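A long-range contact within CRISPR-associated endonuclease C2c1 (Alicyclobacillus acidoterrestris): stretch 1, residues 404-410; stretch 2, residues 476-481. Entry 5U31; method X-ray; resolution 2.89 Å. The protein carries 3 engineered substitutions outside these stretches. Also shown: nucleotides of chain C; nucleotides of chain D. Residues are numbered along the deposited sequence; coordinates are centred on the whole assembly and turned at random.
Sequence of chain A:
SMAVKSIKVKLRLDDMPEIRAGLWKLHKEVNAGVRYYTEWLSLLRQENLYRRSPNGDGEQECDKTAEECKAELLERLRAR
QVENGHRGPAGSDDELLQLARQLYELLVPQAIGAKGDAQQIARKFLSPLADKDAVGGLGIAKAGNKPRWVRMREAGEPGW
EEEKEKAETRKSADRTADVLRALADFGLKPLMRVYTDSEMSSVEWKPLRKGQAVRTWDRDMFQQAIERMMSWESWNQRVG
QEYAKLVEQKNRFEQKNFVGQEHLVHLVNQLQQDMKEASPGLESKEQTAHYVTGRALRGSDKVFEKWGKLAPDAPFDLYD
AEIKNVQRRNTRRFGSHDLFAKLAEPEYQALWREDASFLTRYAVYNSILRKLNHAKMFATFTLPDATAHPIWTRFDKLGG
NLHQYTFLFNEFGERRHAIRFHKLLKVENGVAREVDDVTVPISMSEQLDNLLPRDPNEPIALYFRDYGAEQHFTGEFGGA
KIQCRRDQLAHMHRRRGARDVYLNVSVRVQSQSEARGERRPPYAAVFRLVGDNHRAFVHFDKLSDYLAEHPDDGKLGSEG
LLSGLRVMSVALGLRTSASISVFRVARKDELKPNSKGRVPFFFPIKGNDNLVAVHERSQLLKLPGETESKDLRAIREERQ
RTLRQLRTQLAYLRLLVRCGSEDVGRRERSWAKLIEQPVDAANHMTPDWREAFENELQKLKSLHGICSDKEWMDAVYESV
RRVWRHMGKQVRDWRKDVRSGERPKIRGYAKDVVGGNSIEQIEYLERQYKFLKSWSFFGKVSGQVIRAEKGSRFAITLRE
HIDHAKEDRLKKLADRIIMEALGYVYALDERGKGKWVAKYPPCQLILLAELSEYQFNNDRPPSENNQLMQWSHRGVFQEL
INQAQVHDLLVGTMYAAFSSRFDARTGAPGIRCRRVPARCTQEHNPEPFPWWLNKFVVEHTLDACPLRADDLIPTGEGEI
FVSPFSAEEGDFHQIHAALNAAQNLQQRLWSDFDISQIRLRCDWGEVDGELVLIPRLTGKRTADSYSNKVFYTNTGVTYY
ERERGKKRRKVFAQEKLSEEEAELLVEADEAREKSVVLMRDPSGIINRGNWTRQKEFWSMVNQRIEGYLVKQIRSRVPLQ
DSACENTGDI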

# COMPACT_ATOMS: atom_id res chain seq x y z
N GLN A 404 10.44 31.16 16.39
CA GLN A 404 10.96 29.99 17.07
C GLN A 404 10.07 29.56 18.24
O GLN A 404 9.11 30.24 18.61
N TYR A 405 10.40 28.40 18.81
CA TYR A 405 9.72 27.87 19.98
C TYR A 405 10.72 27.09 20.82
O TYR A 405 11.66 26.50 20.28
N THR A 406 10.50 27.08 22.13
CA THR A 406 11.21 26.19 23.04
C THR A 406 10.24 25.18 23.61
O THR A 406 9.08 25.50 23.88
N PHE A 407 10.72 23.95 23.79
CA PHE A 407 9.99 22.93 24.53
C PHE A 407 10.46 22.97 25.98
O PHE A 407 11.63 22.71 26.26
N LEU A 408 9.54 23.28 26.89
CA LEU A 408 9.86 23.46 28.30
C LEU A 408 9.52 22.19 29.06
O LEU A 408 8.34 21.87 29.25
N PHE A 409 10.54 21.46 29.50
CA PHE A 409 10.34 20.24 30.26
C PHE A 409 9.87 20.57 31.68
O PHE A 409 10.51 21.35 32.39
N ASN A 410 8.77 19.94 32.09
CA ASN A 410 8.26 20.02 33.45
C ASN A 410 8.13 21.47 33.92
O ASN A 410 8.59 21.84 35.00
N GLU A 476 17.61 16.00 18.90
CA GLU A 476 17.35 17.43 18.95
C GLU A 476 15.92 17.69 18.52
O GLU A 476 15.36 16.98 17.68
N PHE A 477 15.32 18.73 19.11
CA PHE A 477 14.05 19.22 18.61
C PHE A 477 14.25 19.83 17.23
O PHE A 477 15.29 20.43 16.95
N GLY A 478 13.25 19.67 16.37
CA GLY A 478 13.29 20.25 15.05
C GLY A 478 12.12 21.19 14.84
O GLY A 478 11.55 21.69 15.81
N GLY A 479 11.76 21.43 13.58
CA GLY A 479 10.64 22.30 13.30
C GLY A 479 9.34 21.74 13.83
O GLY A 479 9.19 20.55 14.10
N ALA A 480 8.37 22.64 13.99
CA ALA A 480 7.05 22.30 14.48
C ALA A 480 6.01 22.98 13.60
O ALA A 480 6.29 23.98 12.94
N LYS A 481 4.81 22.42 13.58
CA LYS A 481 3.72 23.02 12.82
C LYS A 481 2.44 22.96 13.63
O LYS A 481 2.19 21.99 14.35

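Which side chains fill the space between the two strands? The backbones lie well apart, with the CA atoms of Tyr405 and Ala480 separated by 8.3 Å and those of Phe407 and Phe477 by 8.1 Å, so side chains rather than a backbone ladder bridge the gap. The strand directions differ by 132°. On the first stretch the usual alternation of a strand sends Tyr405 and Phe407 toward the partner, while Thr406 (chi1 61°, p) and Leu408 (chi1 -62°, m; chi2 165°, t) point away and touch nothing across the gap. On the second, Phe477 and Ala480 point toward it. Between them lie Gly478 and Gly479, which have no side chains and meet the first stretch through backbone atoms.

How does Tyr405 reach across? Its chi1 of 77° (p) and chi2 of 95° carry the ring out to the glycine pair, where the hydroxyl donates a hydrogen bond to a backbone carbonyl: Tyr405 OH lies 2.5 Å from Gly478 O, a very short distance. The carbonyl sits at the ring edge, near its plane, where a phenol can direct its O-H. This is the one hydrogen bond between the stretches, and it gives the buried hydroxyl a partner in otherwise apolar packing. Next to the hydroxyl-bearing carbon, Tyr405 CE2 packs 3.6 Å from Ala480 CB, an apolar contact with a methyl that points toward the first stretch. The hydroxyl also passes near Phe477, with Tyr405 OH 3.9 Å from Phe477 CB.

Why is Phe477 the centre of the apolar contact? It has the largest covered area of any residue here, and its chi1 of -75° (m) and chi2 of -75° extend the ring toward Phe407 and Phe409. In Phe407 the backbone points CB toward Phe477, and chi1 -173° (t) with chi2 -89° then sets the ring against it. Phe407 CB lies over the face of the Phe477 ring, 3.8 Å from its centroid, in a CH-pi contact. The two ring planes are inclined by only 28°, but the rings are slid apart and barely overlap; Phe407 CG and Phe477 CZ nevertheless approach to 3.4 Å. Phe409 starts sideways, yet with chi1 -75° (m) and chi2 -78° the end of its ring comes nearer, placing Phe409 CZ 3.9 Å from Phe477 CZ at the edge of the Phe477 ring.

Where does nucleic acid meet these stretches? It approaches both, at different places. Gln404, with chi1 -60° (m), chi2 141° between wells and chi3 71°, is out of reach of the second stretch and turns its amide to DNA: Gln404 NE2 donates a hydrogen bond to OP1 of DT3 in chain D at 2.7 Å, while its OE1 is satisfied elsewhere in the structure. At the glycine pair, the backbone Gly479 N comes within 3.1 Å of OP2 of DG21 in chain C. The segment that accepts the tyrosine hydrogen bond through Gly478 O therefore also lies beside a DNA phosphate.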

# COMPACT_ATOMS: atom_id res chain seq x y z
CB GLN A 404 12.39 30.26 17.57
CG GLN A 404 13.37 30.60 16.46
CD GLN A 404 14.35 31.69 16.85
OE1 GLN A 404 15.25 31.47 17.66
NE2 GLN A 404 14.18 32.87 16.28
CB TYR A 405 8.54 26.96 19.60
CG TYR A 405 8.98 25.59 19.15
CD1 TYR A 405 9.03 24.53 20.04
CD2 TYR A 405 9.38 25.37 17.84
CE1 TYR A 405 9.45 23.28 19.64
CE2 TYR A 405 9.80 24.12 17.43
CZ TYR A 405 9.84 23.08 18.34
OH TYR A 405 10.26 21.84 17.95
CB THR A 406 11.89 26.94 24.19
OG1 THR A 406 10.89 27.62 24.97
CG2 THR A 406 12.88 27.95 23.68
CB PHE A 407 10.21 21.55 23.92
CG PHE A 407 9.36 20.47 24.52
CD1 PHE A 407 9.81 19.75 25.62
CD2 PHE A 407 8.13 20.16 23.97
CE1 PHE A 407 9.04 18.75 26.17
CE2 PHE A 407 7.36 19.15 24.52
CZ PHE A 407 7.81 18.45 25.61
CB LEU A 408 9.11 24.67 28.86
CG LEU A 408 9.46 26.00 28.20
CD1 LEU A 408 8.43 27.05 28.54
CD2 LEU A 408 10.84 26.44 28.63
CB PHE A 409 11.63 19.43 30.33
CG PHE A 409 11.95 18.71 29.06
CD1 PHE A 409 11.29 17.54 28.72
CD2 PHE A 409 12.93 19.19 28.20
CE1 PHE A 409 11.60 16.86 27.55
CE2 PHE A 409 13.24 18.52 27.04
CZ PHE A 409 12.57 17.36 26.71
CB ASN A 410 9.13 19.21 34.42
CG ASN A 410 9.77 18.00 33.76
OD1 ASN A 410 9.09 17.05 33.38
ND2 ASN A 410 11.09 18.03 33.63
CB GLU A 476 18.30 18.22 18.04
CG GLU A 476 19.75 18.26 18.49
CD GLU A 476 20.62 18.98 17.48
OE1 GLU A 476 20.11 19.30 16.38
OE2 GLU A 476 21.81 19.24 17.77
CB PHE A 477 13.45 20.25 19.57
CG PHE A 477 12.86 19.65 20.81
CD1 PHE A 477 11.65 19.00 20.78
CD2 PHE A 477 13.52 19.78 22.03
CE1 PHE A 477 11.10 18.46 21.92
CE2 PHE A 477 12.97 19.24 23.18
CZ PHE A 477 11.76 18.58 23.13
CB ALA A 480 6.85 22.72 15.94
CB LYS A 481 3.54 22.34 11.45
CG LYS A 481 3.23 20.85 11.50
CD LYS A 481 2.98 20.27 10.11
CE LYS A 481 4.21 19.56 9.55
NZ LYS A 481 5.25 20.52 9.12
P DG C 21 13.66 21.49 10.45
OP1 DG C 21 13.79 20.04 10.68
OP2 DG C 21 13.93 22.44 11.55
O5' DG C 21 14.63 21.89 9.25
C5' DG C 21 15.05 23.24 9.09
C4' DG C 21 16.49 23.28 8.62
O4' DG C 21 16.58 23.92 7.33
C3' DG C 21 17.45 24.01 9.54
O3' DG C 21 18.56 23.18 9.81
C2' DG C 21 17.87 25.24 8.72
C1' DG C 21 17.73 24.71 7.31
N9 DG C 21 17.56 25.74 6.30
C8 DG C 21 16.40 26.40 5.99
N7 DG C 21 16.54 27.26 5.01
C5 DG C 21 17.87 27.15 4.65
C6 DG C 21 18.61 27.83 3.65
O6 DG C 21 18.21 28.69 2.86
N1 DG C 21 19.94 27.42 3.63
C2 DG C 21 20.49 26.48 4.46
N2 DG C 21 21.78 26.22 4.28
N3 DG C 21 19.81 25.82 5.39
C4 DG C 21 18.51 26.21 5.43
P DT D 3 16.41 35.97 16.77
OP1 DT D 3 15.12 35.32 17.00
OP2 DT D 3 17.44 35.26 15.98
O5' DT D 3 16.11 37.35 16.03
C5' DT D 3 15.22 38.28 16.60
C4' DT D 3 15.28 39.59 15.86
O4' DT D 3 16.66 40.03 15.79
C3' DT D 3 14.80 39.51 14.42
O3' DT D 3 14.10 40.68 14.09
C2' DT D 3 16.10 39.39 13.63
C1' DT D 3 17.01 40.27 14.46
N1 DT D 3 18.45 39.96 14.30
C2 DT D 3 19.24 40.81 13.57
O2 DT D 3 18.81 41.80 13.02
N3 DT D 3 20.56 40.45 13.51
C4 DT D 3 21.15 39.36 14.09
O4 DT D 3 22.35 39.12 13.98
C5 DT D 3 20.27 38.51 14.85
C7 DT D 3 20.79 37.28 15.54
C6 DT D 3 18.98 38.85 14.92